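Local coordinates for major capsid protein (Faustovirus, PDB 5J7O), which probably builds the capsid shell of a large double-stranded DNA virus as a trimer of double jelly-roll subunits, at residues Y73-P78 and E393-N398; I93-D98 and G318-T323; D102-V107 and N294-L299. One frame throughout, in Å; residues are numbered along the deposited sequence.

Interaction 1: Y73-P78 and E393-N398; sequences YQKTRP and ELYINN
Gln74 and Ile396 exchange a pair of backbone hydrogen bonds between strands 69-76 and 389-401: Gln74 N donates to Ile396 O and Ile396 N to Gln74 O, each at 2.8 Å. Thr76 and Leu394 repeat the pattern two residues on, and the axes of the two short strands run antiparallel at 154°.

Contacts over aromatic faces come next, on the sheet side that carries Tyr73, Lys75, Tyr395 and Asn397. Lys75 CB sits 3.7 Å from the centroid of the Tyr395 ring, almost on its normal, a CH-pi contact over the ring centre. The lysine chain then runs beside the tyrosine in the same direction, with CD 3.3 Å from Tyr395 OH. Asn397 CB lies over the Tyr73 face, displaced toward its rim, and the Asn397 amide stacks on that ring with the planes 12° apart. Both polar ends bond Asp102, Tyr73 OH to OD2 and Asn397 ND2 to OD1. Tyr540 of the second subunit meets the Tyr395 ring, and Phe544 of that subunit the Tyr73 ring, so this strand pair is part of a subunit interface.

Charges close the other end. Bent at its last torsion (chi4 76°), Lys75 brings NZ to 2.9 Å from Glu393 OE2, on the syn side of the carboxylate. The same oxygen lies over the centre of the Arg77 guanidinium, 3.7 Å from Arg77 NH2; this long salt bridge is purely electrostatic, and Arg77 NH1 instead bonds Asn391. A water donates to Glu393 OE1 at 2.6 Å.

With two cations against one carboxylate, Glu393 is likely to stay ionised.

Interaction 2: I93-D98 and G318-T323; sequences IPQFGD and GQRFIT
Ile93 O is gripped side-on by Arg320, whose NE donates to it at 3.0 Å and whose NH2 does so at 3.2 Å. Both nitrogens reach the oxygen from the same face of the carbonyl plane, and NH2 stands well above it, 42° out. The oxygen itself stays near the guanidinium plane. This is the tight part of the contact: the arginine chain, extended from CG to NE, crosses the Ile93 side chain at about a right angle, with NE 3.9 Å from Ile93 CB and Ile93 CG2 over one guanidinium face. Arg320 NH1 turns to Ile315 O and Ser312 OG, so three nitrogens of one buried cation are bound to oxygens. Ile93 CD1 packs on Ile322 CG1 at 4.1 Å, and Met103 adds further apolar cover to both isoleucines.

The loose side faces solvent. Toward exposed Gln95 the contact thins out to Gln95 CA, 3.5 Å from Arg320 NH2 at the guanidinium edge, and the loop residues beyond do not touch segment 318-323.

Such a clamp, an arginine of one strand holding a main-chain carbonyl of a loop, here fastens the connection between strands 88-92 and 99-109 to strand 320-326, inside one of the jelly-roll domains of a double jelly-roll capsid protein.

Interaction 3: D102-V107 and N294-L299; sequences DMVVHV and NMFVPL
His106 CG is anti to its backbone N (chi1 174°), while Phe296 CG is anti to its carbonyl carbon (chi1 -86°), and the two rings meet on the face of the sheet shared with Val104 and Pro298. Their planes lie 9° apart, but the centroids, separated by 4.7 Å, are offset enough that the rings barely overlap. His106 CB makes the fuller contact, a CH-pi approach 3.9 Å from the Phe296 centroid. Val104 CG2 meets the Phe296 ring at its edge and comes within 3.6 Å of Phe296 CB.

Beyond the rings, His106 NE2 donates to Asn294 OD1 at 3.2 Å, a nearly straight bond that enters a lone pair of the amide oxygen and lies in the imidazole plane. Gln108 NE2 donates to the same Asn294 oxygen.

On the opposite face Val105 CG2 touches Leu299 CD2 at 3.8 Å, and Val107 CB meets the methyl end of Met295.

The backbones pair antiparallel: Val105 with Val297 and Val107 with Met295 exchange hydrogen bonds in both directions, and Leu299 N adds one to Met103 O at 2.9 Å.

The NE2 donation implies a proton on that nitrogen, and a carboxamide acceptor accounts for it without requiring a charged imidazole. Two donors on Asn294 OD1, with its ND2 bound to Gln292 OE1, hold the turn of the amide.

From the N terminus, strand 69-76 comes first, then the loop at 93-98 and strand 99-109; their partners follow in reverse order, 294-299, 318-323 and 393-398. The three closures are therefore concentric: interaction 3 lies inside the loop closed by interaction 2, which lies inside that of interaction 1. Interactions 1 and 3 belong to one antiparallel sheet, joined where Tyr395 N meets Val104 O at 2.7 Å, and both touch the second subunit. Interaction 2 brings in strand 320-326 of another sheet. It reaches interaction 1 through Asn398 OD1 and Gly97 N, and interaction 3 through Ile322 packing on Leu299, thereby tying the two sheets together.

Interaction 1: Y73-P78 and E393-N398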
loop_
_atom_site.group_PDB
_atom_site.type_symbol
_atom_site.label_atom_id
_atom_site.label_comp_id
_atom_site.label_asym_id
_atom_site.label_seq_id
_atom_site.Cartn_x
_atom_site.Cartn_y
_atom_site.Cartn_z
ATOM N N TYR B 73 11.242 -30.658 -5.491
ATOM C CA TYR B 73 10.453 -30.776 -4.277
ATOM C C TYR B 73 9.871 -32.176 -4.143
ATOM O O TYR B 73 9.631 -32.874 -5.132
ATOM C CB TYR B 73 9.333 -29.736 -4.256
ATOM C CG TYR B 73 9.823 -28.339 -3.968
ATOM C CD1 TYR B 73 9.814 -27.834 -2.675
ATOM C CD2 TYR B 73 10.310 -27.529 -4.985
ATOM C CE1 TYR B 73 10.267 -26.558 -2.404
ATOM C CE2 TYR B 73 10.766 -26.252 -4.724
ATOM C CZ TYR B 73 10.743 -25.773 -3.433
ATOM O OH TYR B 73 11.197 -24.501 -3.167
ATOM N N GLN B 74 9.652 -32.582 -2.894
ATOM C CA GLN B 74 9.086 -33.883 -2.570
ATOM C C GLN B 74 8.171 -33.714 -1.370
ATOM O O GLN B 74 8.567 -33.113 -0.368
ATOM C CB GLN B 74 10.188 -34.905 -2.267
ATOM C CG GLN B 74 9.684 -36.309 -1.984
ATOM C CD GLN B 74 10.811 -37.279 -1.684
ATOM O OE1 GLN B 74 11.658 -37.019 -0.829
ATOM N NE2 GLN B 74 10.833 -38.400 -2.397
ATOM N N LYS B 75 6.949 -34.229 -1.475
ATOM C CA LYS B 75 5.967 -34.120 -0.407
ATOM C C LYS B 75 5.747 -35.482 0.238
ATOM O O LYS B 75 5.725 -36.510 -0.446
ATOM C CB LYS B 75 4.641 -33.550 -0.924
ATOM C CG LYS B 75 3.922 -34.393 -1.964
ATOM C CD LYS B 75 2.717 -33.641 -2.514
ATOM C CE LYS B 75 1.882 -34.503 -3.446
ATOM N NZ LYS B 75 1.049 -35.486 -2.700
ATOM N N THR B 76 5.599 -35.481 1.561
ATOM C CA THR B 76 5.437 -36.710 2.320
ATOM C C THR B 76 4.334 -36.526 3.354
ATOM O O THR B 76 3.989 -35.404 3.735
ATOM C CB THR B 76 6.744 -37.131 3.009
ATOM O OG1 THR B 76 6.590 -38.440 3.572
ATOM C CG2 THR B 76 7.109 -36.149 4.114
ATOM N N ARG B 77 3.785 -37.646 3.801
ATOM C CA ARG B 77 2.697 -37.685 4.762
ATOM C C ARG B 77 3.225 -37.941 6.165
ATOM O O ARG B 77 4.339 -38.445 6.339
ATOM C CB ARG B 77 1.690 -38.775 4.375
ATOM C CG ARG B 77 1.013 -38.530 3.042
ATOM C CD ARG B 77 -0.253 -39.354 2.901
ATOM N NE ARG B 77 -0.951 -39.054 1.655
ATOM C CZ ARG B 77 -1.744 -38.002 1.478
ATOM N NH1 ARG B 77 -1.941 -37.143 2.469
ATOM N NH2 ARG B 77 -2.338 -37.807 0.309
ATOM N N PRO B 78 2.458 -37.594 7.197
ATOM C CA PRO B 78 2.925 -37.824 8.566
ATOM C C PRO B 78 2.914 -39.300 8.934
ATOM O O PRO B 78 2.182 -40.113 8.366
ATOM C CB PRO B 78 1.924 -37.040 9.419
ATOM C CG PRO B 78 0.691 -36.991 8.589
ATOM C CD PRO B 78 1.170 -36.877 7.172
ATOM N N GLU B 393 0.557 -32.316 4.492
ATOM C CA GLU B 393 1.737 -32.899 3.869
ATOM C C GLU B 393 2.892 -31.917 3.966
ATOM O O GLU B 393 2.700 -30.705 3.835
ATOM C CB GLU B 393 1.479 -33.257 2.398
ATOM C CG GLU B 393 0.681 -34.532 2.184
ATOM C CD GLU B 393 0.373 -34.784 0.718
ATOM O OE1 GLU B 393 -0.261 -33.914 0.084
ATOM O OE2 GLU B 393 0.771 -35.848 0.200
ATOM N N LEU B 394 4.092 -32.446 4.190
ATOM C CA LEU B 394 5.302 -31.640 4.270
ATOM C C LEU B 394 6.007 -31.655 2.920
ATOM O O LEU B 394 6.338 -32.726 2.400
ATOM C CB LEU B 394 6.238 -32.158 5.362
ATOM C CG LEU B 394 7.628 -31.515 5.379
ATOM C CD1 LEU B 394 7.534 -30.015 5.621
ATOM C CD2 LEU B 394 8.524 -32.176 6.415
ATOM N N TYR B 395 6.235 -30.472 2.360
ATOM C CA TYR B 395 6.961 -30.315 1.107
ATOM C C TYR B 395 8.408 -29.953 1.418
ATOM O O TYR B 395 8.667 -29.000 2.160
ATOM C CB TYR B 395 6.321 -29.235 0.232
ATOM C CG TYR B 395 4.994 -29.622 -0.384
ATOM C CD1 TYR B 395 3.920 -30.009 0.408
ATOM C CD2 TYR B 395 4.810 -29.581 -1.759
ATOM C CE1 TYR B 395 2.708 -30.359 -0.153
ATOM C CE2 TYR B 395 3.599 -29.927 -2.329
ATOM C CZ TYR B 395 2.552 -30.315 -1.521
ATOM O OH TYR B 395 1.345 -30.661 -2.082
ATOM N N ILE B 396 9.343 -30.715 0.857
ATOM C CA ILE B 396 10.766 -30.544 1.126
ATOM C C ILE B 396 11.494 -30.360 -0.196
ATOM O O ILE B 396 11.371 -31.196 -1.098
ATOM C CB ILE B 396 11.352 -31.744 1.894
ATOM C CG1 ILE B 396 10.510 -32.054 3.133
ATOM C CG2 ILE B 396 12.797 -31.470 2.284
ATOM C CD1 ILE B 396 10.854 -33.375 3.779
ATOM N N ASN B 397 12.252 -29.273 -0.308
ATOM C CA ASN B 397 13.111 -29.067 -1.464
ATOM C C ASN B 397 14.371 -29.907 -1.310
ATOM O O ASN B 397 15.023 -29.876 -0.262
ATOM C CB ASN B 397 13.469 -27.588 -1.611
ATOM C CG ASN B 397 14.133 -27.278 -2.938
ATOM O OD1 ASN B 397 14.148 -28.107 -3.846
ATOM N ND2 ASN B 397 14.679 -26.074 -3.060
ATOM N N ASN B 398 14.709 -30.666 -2.349
ATOM C CA ASN B 398 15.857 -31.561 -2.332
ATOM C C ASN B 398 16.864 -31.121 -3.382
ATOM O O ASN B 398 16.521 -30.992 -4.561
ATOM C CB ASN B 398 15.428 -33.009 -2.578
ATOM C CG ASN B 398 14.787 -33.636 -1.360
ATOM O OD1 ASN B 398 15.450 -34.322 -0.581
ATOM N ND2 ASN B 398 13.494 -33.397 -1.180
HETATM O O HOH W 1 12.131 -35.270 1.140
HETATM O O HOH W 2 -2.145 -34.613 -1.589
#

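Interaction 2: I93-D98 and G318-T323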
loop_
_atom_site.group_PDB
_atom_site.type_symbol
_atom_site.label_atom_id
_atom_site.label_comp_id
_atom_site.label_asym_id
_atom_site.label_seq_id
_atom_site.Cartn_x
_atom_site.Cartn_y
_atom_site.Cartn_z
ATOM N N ILE B 93 11.767 -36.912 7.375
ATOM C CA ILE B 93 12.392 -36.255 6.230
ATOM C C ILE B 93 12.962 -37.352 5.341
ATOM O O ILE B 93 14.011 -37.928 5.663
ATOM C CB ILE B 93 13.470 -35.252 6.670
ATOM C CG1 ILE B 93 12.871 -34.234 7.643
ATOM C CG2 ILE B 93 14.056 -34.542 5.460
ATOM C CD1 ILE B 93 13.875 -33.248 8.197
ATOM N N PRO B 94 12.305 -37.680 4.227
ATOM C CA PRO B 94 12.731 -38.835 3.433
ATOM C C PRO B 94 14.113 -38.632 2.837
ATOM O O PRO B 94 14.603 -37.512 2.683
ATOM C CB PRO B 94 11.665 -38.927 2.332
ATOM C CG PRO B 94 10.516 -38.102 2.823
ATOM C CD PRO B 94 11.129 -37.015 3.645
ATOM N N GLN B 95 14.749 -39.751 2.507
ATOM C CA GLN B 95 16.034 -39.719 1.827
ATOM C C GLN B 95 15.792 -39.527 0.335
ATOM O O GLN B 95 15.163 -40.371 -0.312
ATOM C CB GLN B 95 16.813 -41.001 2.098
ATOM C CG GLN B 95 18.300 -40.881 1.836
ATOM C CD GLN B 95 19.091 -41.972 2.518
ATOM O OE1 GLN B 95 19.492 -41.832 3.675
ATOM N NE2 GLN B 95 19.322 -43.070 1.808
ATOM N N PHE B 96 16.274 -38.410 -0.204
ATOM C CA PHE B 96 16.023 -38.077 -1.598
ATOM C C PHE B 96 17.242 -37.401 -2.215
ATOM O O PHE B 96 17.962 -38.013 -3.009
ATOM C CB PHE B 96 14.790 -37.177 -1.713
ATOM C CG PHE B 96 14.278 -37.014 -3.116
ATOM C CD1 PHE B 96 14.604 -37.931 -4.103
ATOM C CD2 PHE B 96 13.473 -35.938 -3.449
ATOM C CE1 PHE B 96 14.132 -37.777 -5.393
ATOM C CE2 PHE B 96 12.999 -35.778 -4.737
ATOM C CZ PHE B 96 13.328 -36.699 -5.711
ATOM N N GLY B 97 17.483 -36.140 -1.852
ATOM C CA GLY B 97 18.603 -35.408 -2.402
ATOM C C GLY B 97 19.857 -35.519 -1.553
ATOM O O GLY B 97 19.857 -36.086 -0.462
ATOM N N ASP B 98 20.950 -34.971 -2.089
ATOM C CA ASP B 98 22.174 -34.851 -1.305
ATOM C C ASP B 98 22.003 -33.847 -0.173
ATOM O O ASP B 98 22.651 -33.971 0.872
ATOM C CB ASP B 98 23.339 -34.441 -2.206
ATOM C CG ASP B 98 23.553 -35.406 -3.355
ATOM O OD1 ASP B 98 23.536 -36.631 -3.114
ATOM O OD2 ASP B 98 23.734 -34.940 -4.500
ATOM N N GLY B 318 16.152 -41.627 9.378
ATOM C CA GLY B 318 15.603 -42.443 10.439
ATOM C C GLY B 318 15.673 -41.826 11.819
ATOM O O GLY B 318 15.027 -42.337 12.743
ATOM N N GLN B 319 16.440 -40.747 11.989
ATOM C CA GLN B 319 16.540 -40.039 13.259
ATOM C C GLN B 319 16.262 -38.550 13.091
ATOM O O GLN B 319 16.588 -37.758 13.980
ATOM C CB GLN B 319 17.919 -40.256 13.884
ATOM C CG GLN B 319 19.038 -40.344 12.860
ATOM C CD GLN B 319 20.413 -40.217 13.480
ATOM O OE1 GLN B 319 21.136 -39.256 13.219
ATOM N NE2 GLN B 319 20.787 -41.194 14.297
ATOM N N ARG B 320 15.670 -38.157 11.964
ATOM C CA ARG B 320 15.373 -36.766 11.657
ATOM C C ARG B 320 13.878 -36.621 11.412
ATOM O O ARG B 320 13.295 -37.383 10.631
ATOM C CB ARG B 320 16.174 -36.295 10.439
ATOM C CG ARG B 320 16.035 -37.193 9.217
ATOM C CD ARG B 320 17.055 -36.854 8.144
ATOM N NE ARG B 320 16.668 -37.389 6.842
ATOM C CZ ARG B 320 17.450 -37.381 5.768
ATOM N NH1 ARG B 320 18.673 -36.873 5.841
ATOM N NH2 ARG B 320 17.012 -37.885 4.623
ATOM N N PHE B 321 13.255 -35.655 12.084
ATOM C CA PHE B 321 11.810 -35.508 12.016
ATOM C C PHE B 321 11.429 -34.038 12.070
ATOM O O PHE B 321 12.166 -33.205 12.606
ATOM C CB PHE B 321 11.107 -36.251 13.160
ATOM C CG PHE B 321 11.390 -37.722 13.197
ATOM C CD1 PHE B 321 10.615 -38.608 12.467
ATOM C CD2 PHE B 321 12.425 -38.223 13.969
ATOM C CE1 PHE B 321 10.871 -39.965 12.504
ATOM C CE2 PHE B 321 12.686 -39.578 14.009
ATOM C CZ PHE B 321 11.908 -40.450 13.275
ATOM N N ILE B 322 10.263 -33.733 11.507
ATOM C CA ILE B 322 9.602 -32.445 11.680
ATOM C C ILE B 322 8.324 -32.705 12.465
ATOM O O ILE B 322 7.407 -33.376 11.975
ATOM C CB ILE B 322 9.304 -31.762 10.338
ATOM C CG1 ILE B 322 10.604 -31.341 9.652
ATOM C CG2 ILE B 322 8.399 -30.556 10.550
ATOM C CD1 ILE B 322 11.427 -30.353 10.454
ATOM N N THR B 323 8.267 -32.190 13.688
ATOM C CA THR B 323 7.126 -32.371 14.575
ATOM C C THR B 323 6.363 -31.057 14.679
ATOM O O THR B 323 6.968 -29.995 14.852
ATOM C CB THR B 323 7.581 -32.841 15.959
ATOM O OG1 THR B 323 8.031 -34.199 15.879
ATOM C CG2 THR B 323 6.448 -32.740 16.968
#

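Interaction 3: D102-V107 and N294-L299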
loop_
_atom_site.group_PDB
_atom_site.type_symbol
_atom_site.label_atom_id
_atom_site.label_comp_id
_atom_site.label_asym_id
_atom_site.label_seq_id
_atom_site.Cartn_x
_atom_site.Cartn_y
_atom_site.Cartn_z
ATOM N N ASP B 102 14.418 -25.629 1.859
ATOM C CA ASP B 102 13.211 -24.987 2.361
ATOM C C ASP B 102 12.065 -25.986 2.483
ATOM O O ASP B 102 11.952 -26.942 1.711
ATOM C CB ASP B 102 12.805 -23.827 1.450
ATOM C CG ASP B 102 12.655 -24.244 0.001
ATOM O OD1 ASP B 102 13.689 -24.484 -0.658
ATOM O OD2 ASP B 102 11.506 -24.320 -0.485
ATOM N N MET B 103 11.208 -25.751 3.475
ATOM C CA MET B 103 10.096 -26.638 3.783
ATOM C C MET B 103 8.811 -25.837 3.916
ATOM O O MET B 103 8.816 -24.717 4.438
ATOM C CB MET B 103 10.353 -27.428 5.072
ATOM C CG MET B 103 11.569 -28.337 5.009
ATOM S SD MET B 103 11.793 -29.312 6.509
ATOM C CE MET B 103 13.230 -30.283 6.061
ATOM N N VAL B 104 7.713 -26.419 3.444
ATOM C CA VAL B 104 6.396 -25.800 3.532
ATOM C C VAL B 104 5.367 -26.909 3.707
ATOM O O VAL B 104 5.486 -27.984 3.112
ATOM C CB VAL B 104 6.107 -24.919 2.295
ATOM C CG1 VAL B 104 6.057 -25.752 1.022
ATOM C CG2 VAL B 104 4.827 -24.129 2.481
ATOM N N VAL B 105 4.368 -26.657 4.549
ATOM C CA VAL B 105 3.397 -27.669 4.948
ATOM C C VAL B 105 2.033 -27.281 4.396
ATOM O O VAL B 105 1.507 -26.207 4.711
ATOM C CB VAL B 105 3.343 -27.830 6.474
ATOM C CG1 VAL B 105 2.248 -28.806 6.861
ATOM C CG2 VAL B 105 4.685 -28.298 7.007
ATOM N N HIS B 106 1.459 -28.159 3.578
ATOM C CA HIS B 106 0.110 -27.966 3.064
ATOM C C HIS B 106 -0.896 -28.430 4.110
ATOM O O HIS B 106 -0.867 -29.590 4.529
ATOM C CB HIS B 106 -0.077 -28.736 1.758
ATOM C CG HIS B 106 -1.478 -28.700 1.228
ATOM N ND1 HIS B 106 -2.042 -29.758 0.546
ATOM C CD2 HIS B 106 -2.424 -27.734 1.273
ATOM C CE1 HIS B 106 -3.277 -29.446 0.198
ATOM N NE2 HIS B 106 -3.535 -28.223 0.627
ATOM N N VAL B 107 -1.773 -27.527 4.542
ATOM C CA VAL B 107 -2.840 -27.849 5.482
ATOM C C VAL B 107 -4.173 -27.610 4.791
ATOM O O VAL B 107 -4.354 -26.598 4.106
ATOM C CB VAL B 107 -2.743 -27.020 6.778
ATOM C CG1 VAL B 107 -3.739 -27.533 7.810
ATOM C CG2 VAL B 107 -1.326 -27.053 7.329
ATOM N N ASN B 294 -7.174 -23.736 2.299
ATOM C CA ASN B 294 -5.933 -24.378 1.883
ATOM C C ASN B 294 -4.772 -23.444 2.187
ATOM O O ASN B 294 -4.741 -22.307 1.704
ATOM C CB ASN B 294 -5.967 -24.731 0.397
ATOM C CG ASN B 294 -6.880 -25.900 0.099
ATOM O OD1 ASN B 294 -6.449 -27.053 0.097
ATOM N ND2 ASN B 294 -8.150 -25.610 -0.156
ATOM N N MET B 295 -3.824 -23.924 2.985
ATOM C CA MET B 295 -2.666 -23.142 3.379
ATOM C C MET B 295 -1.395 -23.917 3.069
ATOM O O MET B 295 -1.362 -25.147 3.150
ATOM C CB MET B 295 -2.713 -22.791 4.874
ATOM C CG MET B 295 -3.953 -22.009 5.284
ATOM S SD MET B 295 -4.038 -21.655 7.051
ATOM C CE MET B 295 -4.167 -23.306 7.734
ATOM N N PHE B 296 -0.354 -23.181 2.691
ATOM C CA PHE B 296 1.002 -23.705 2.554
ATOM C C PHE B 296 1.853 -22.920 3.547
ATOM O O PHE B 296 2.404 -21.869 3.215
ATOM C CB PHE B 296 1.524 -23.572 1.120
ATOM C CG PHE B 296 1.138 -24.714 0.222
ATOM C CD1 PHE B 296 -0.124 -24.771 -0.343
ATOM C CD2 PHE B 296 2.042 -25.724 -0.067
ATOM C CE1 PHE B 296 -0.482 -25.818 -1.174
ATOM C CE2 PHE B 296 1.691 -26.772 -0.897
ATOM C CZ PHE B 296 0.428 -26.820 -1.452
ATOM N N VAL B 297 1.947 -23.430 4.771
ATOM C CA VAL B 297 2.637 -22.733 5.850
ATOM C C VAL B 297 4.129 -23.038 5.760
ATOM O O VAL B 297 4.532 -24.196 5.940
ATOM C CB VAL B 297 2.079 -23.129 7.225
ATOM C CG1 VAL B 297 2.770 -22.340 8.326
ATOM C CG2 VAL B 297 0.575 -22.901 7.268
ATOM N N PRO B 298 4.971 -22.045 5.490
ATOM C CA PRO B 298 6.413 -22.301 5.436
ATOM C C PRO B 298 6.982 -22.542 6.823
ATOM O O PRO B 298 6.531 -21.966 7.817
ATOM C CB PRO B 298 6.984 -21.015 4.822
ATOM C CG PRO B 298 5.792 -20.272 4.263
ATOM C CD PRO B 298 4.645 -20.656 5.135
ATOM N N LEU B 299 7.991 -23.408 6.882
ATOM C CA LEU B 299 8.685 -23.707 8.131
ATOM C C LEU B 299 9.896 -22.787 8.235
ATOM O O LEU B 299 10.837 -22.891 7.440
ATOM C CB LEU B 299 9.084 -25.178 8.190
ATOM C CG LEU B 299 7.916 -26.162 8.057
ATOM C CD1 LEU B 299 8.354 -27.575 8.403
ATOM C CD2 LEU B 299 6.732 -25.735 8.917
#